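Side-chain contact in uncharacterized protein PA2723 (Pseudomonas aeruginosa PAO1, PDB 6TCB), which is of unknown function but binds calcium through aspartates, with two copies of the chain sharing in the metal site: residues V59-G64 against D68-T73. Sequence-based numbering, arbitrary orientation.
With CA (calcium ion), chain C.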
loop_
_atom_site.group_PDB
_atom_site.type_symbol
_atom_site.label_atom_id
_atom_site.label_comp_id
_atom_site.label_asym_id
_atom_site.label_seq_id
_atom_site.Cartn_x
_atom_site.Cartn_y
_atom_site.Cartn_z
ATOM N N VAL A 59 3.845 -4.662 3.238
ATOM C CA VAL A 59 4.626 -5.498 2.338
ATOM C C VAL A 59 5.167 -4.646 1.207
ATOM O O VAL A 59 4.534 -3.675 0.780
ATOM C CB VAL A 59 3.757 -6.686 1.842
ATOM C CG1 VAL A 59 2.543 -6.198 1.034
ATOM C CG2 VAL A 59 4.554 -7.683 1.051
ATOM N N TYR A 60 6.354 -5.024 0.744
ATOM C CA TYR A 60 7.062 -4.390 -0.361
ATOM C C TYR A 60 7.123 -5.428 -1.471
ATOM O O TYR A 60 7.679 -6.512 -1.271
ATOM C CB TYR A 60 8.458 -3.939 0.098
ATOM C CG TYR A 60 8.368 -3.061 1.326
ATOM C CD1 TYR A 60 8.193 -1.695 1.214
ATOM C CD2 TYR A 60 8.395 -3.602 2.610
ATOM C CE1 TYR A 60 8.063 -0.893 2.334
ATOM C CE2 TYR A 60 8.265 -2.798 3.741
ATOM C CZ TYR A 60 8.086 -1.448 3.589
ATOM O OH TYR A 60 7.964 -0.701 4.740
ATOM N N VAL A 61 6.490 -5.136 -2.595
ATOM C CA VAL A 61 6.224 -6.125 -3.637
ATOM C C VAL A 61 7.050 -5.776 -4.869
ATOM O O VAL A 61 6.872 -4.686 -5.433
ATOM C CB VAL A 61 4.733 -6.185 -4.002
ATOM C CG1 VAL A 61 4.506 -7.307 -5.005
ATOM C CG2 VAL A 61 3.901 -6.371 -2.771
ATOM N N PRO A 62 7.916 -6.670 -5.340
ATOM C CA PRO A 62 8.712 -6.368 -6.530
ATOM C C PRO A 62 7.864 -6.401 -7.795
ATOM O O PRO A 62 6.859 -7.108 -7.887
ATOM C CB PRO A 62 9.754 -7.495 -6.541
ATOM C CG PRO A 62 9.030 -8.657 -5.876
ATOM C CD PRO A 62 8.128 -8.048 -4.836
ATOM N N ARG A 63 8.285 -5.626 -8.791
ATOM C CA ARG A 63 7.731 -5.788 -10.133
ATOM C C ARG A 63 7.901 -7.239 -10.580
ATOM O O ARG A 63 8.922 -7.872 -10.314
ATOM C CB ARG A 63 8.447 -4.833 -11.089
ATOM C CG ARG A 63 7.638 -4.450 -12.320
ATOM C CD ARG A 63 8.420 -3.505 -13.237
ATOM N N GLY A 64 6.863 -7.804 -11.191
ATOM C CA GLY A 64 6.879 -9.206 -11.556
ATOM C C GLY A 64 6.220 -10.122 -10.554
ATOM O O GLY A 64 6.192 -11.345 -10.774
ATOM N N ASP A 68 -2.651 -8.923 -6.785
ATOM C CA ASP A 68 -3.850 -9.607 -6.308
ATOM C C ASP A 68 -3.486 -10.875 -5.546
ATOM O O ASP A 68 -4.146 -11.226 -4.559
ATOM C CB ASP A 68 -4.787 -9.909 -7.474
ATOM C CG ASP A 68 -5.511 -8.666 -7.988
ATOM O OD1 ASP A 68 -5.693 -7.690 -7.225
ATOM O OD2 ASP A 68 -5.925 -8.671 -9.168
ATOM N N ALA A 69 -2.412 -11.549 -5.957
ATOM C CA ALA A 69 -1.973 -12.736 -5.240
ATOM C C ALA A 69 -1.423 -12.374 -3.867
ATOM O O ALA A 69 -1.635 -13.114 -2.897
ATOM C CB ALA A 69 -0.935 -13.492 -6.061
ATOM N N VAL A 70 -0.740 -11.229 -3.755
ATOM C CA VAL A 70 -0.277 -10.765 -2.448
ATOM C C VAL A 70 -1.461 -10.465 -1.533
ATOM O O VAL A 70 -1.453 -10.821 -0.352
ATOM C CB VAL A 70 0.671 -9.562 -2.601
ATOM C CG1 VAL A 70 1.096 -9.017 -1.260
ATOM C CG2 VAL A 70 1.909 -9.986 -3.369
ATOM N N ARG A 71 -2.498 -9.811 -2.062
ATOM C CA ARG A 71 -3.692 -9.553 -1.259
ATOM C C ARG A 71 -4.358 -10.850 -0.824
ATOM O O ARG A 71 -4.767 -10.985 0.335
ATOM C CB ARG A 71 -4.664 -8.658 -2.036
ATOM C CG ARG A 71 -5.977 -8.438 -1.296
ATOM C CD ARG A 71 -6.849 -7.347 -1.911
ATOM N NE ARG A 71 -7.093 -7.582 -3.331
ATOM C CZ ARG A 71 -7.754 -6.758 -4.140
ATOM N NH1 ARG A 71 -8.261 -5.616 -3.693
ATOM N NH2 ARG A 71 -7.888 -7.083 -5.415
ATOM N N ALA A 72 -4.469 -11.827 -1.723
ATOM C CA ALA A 72 -5.028 -13.111 -1.314
ATOM C C ALA A 72 -4.190 -13.732 -0.203
ATOM O O ALA A 72 -4.728 -14.307 0.752
ATOM C CB ALA A 72 -5.126 -14.059 -2.510
ATOM N N THR A 73 -2.863 -13.621 -0.312
ATOM C CA THR A 73 -1.970 -14.146 0.716
ATOM C C THR A 73 -2.236 -13.470 2.058
ATOM O O THR A 73 -2.240 -14.134 3.104
ATOM C CB THR A 73 -0.513 -13.971 0.261
ATOM O OG1 THR A 73 -0.299 -14.645 -0.999
ATOM C CG2 THR A 73 0.477 -14.542 1.276
HETATM CA CA CA C . -5.053 -8.672 -11.213
HETATM O O HOH W 1 -4.167 -8.370 -13.275
HETATM O O HOH W 2 -6.397 -10.343 -12.019
#
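Val70, on helix 67-82, sets its two methyl groups against Val59 and Val61 of strand 57-62, and these three buried valines make up the whole contact. From the helix backbone, CB of Val70 points at the strand and divides the work between its branches. CG1, anti to the backbone N (chi1 177°), meets Val59 CG1 tip to tip. Those two methyls are 3.9 Å apart, Val70 CG1 to Val59 CG1, and Val61 CG2 flanks the same branch. The other branch, Val70 CG2, lies 4.1 Å from Val61 CG1, the two side chains running antiparallel alongside each other. Val59 can answer because a chi1 of 63° tucks CG1 between its own N and C, on the helix side. Alternate strand residues face the same way, which is why Val59 and Val61 both look toward the helix, while Tyr60 turns to the other side of the sheet, its ring edge-to-face with Phe37 of helix 33-43. Short, branched valines suit a strand and pack closely without polar atoms to satisfy; Trp25 and Leu53 also touch Val70.

The same helix carries the polar chemistry. Asp68 OD2 binds the calcium at 2.2 Å, beside two waters. Asp68 OD1 takes the salt bridge from Arg71 NH2 (2.9 Å) and the N-H of Leu67 of the second subunit. Asp66 and Asp68 of that subunit bind the same ion. Thr73 OG1 donates a hydrogen bond to Ala69 O (2.8 Å), on the opposite face of that carbonyl from Thr73 N.

Methyl-to-methyl contact gives shape and burial rather than direction: the valines seat the helix on the sheet, whereas the shared calcium and the hydrogen bond from Arg71 NH2 to Cys65 O of the second subunit join the chains.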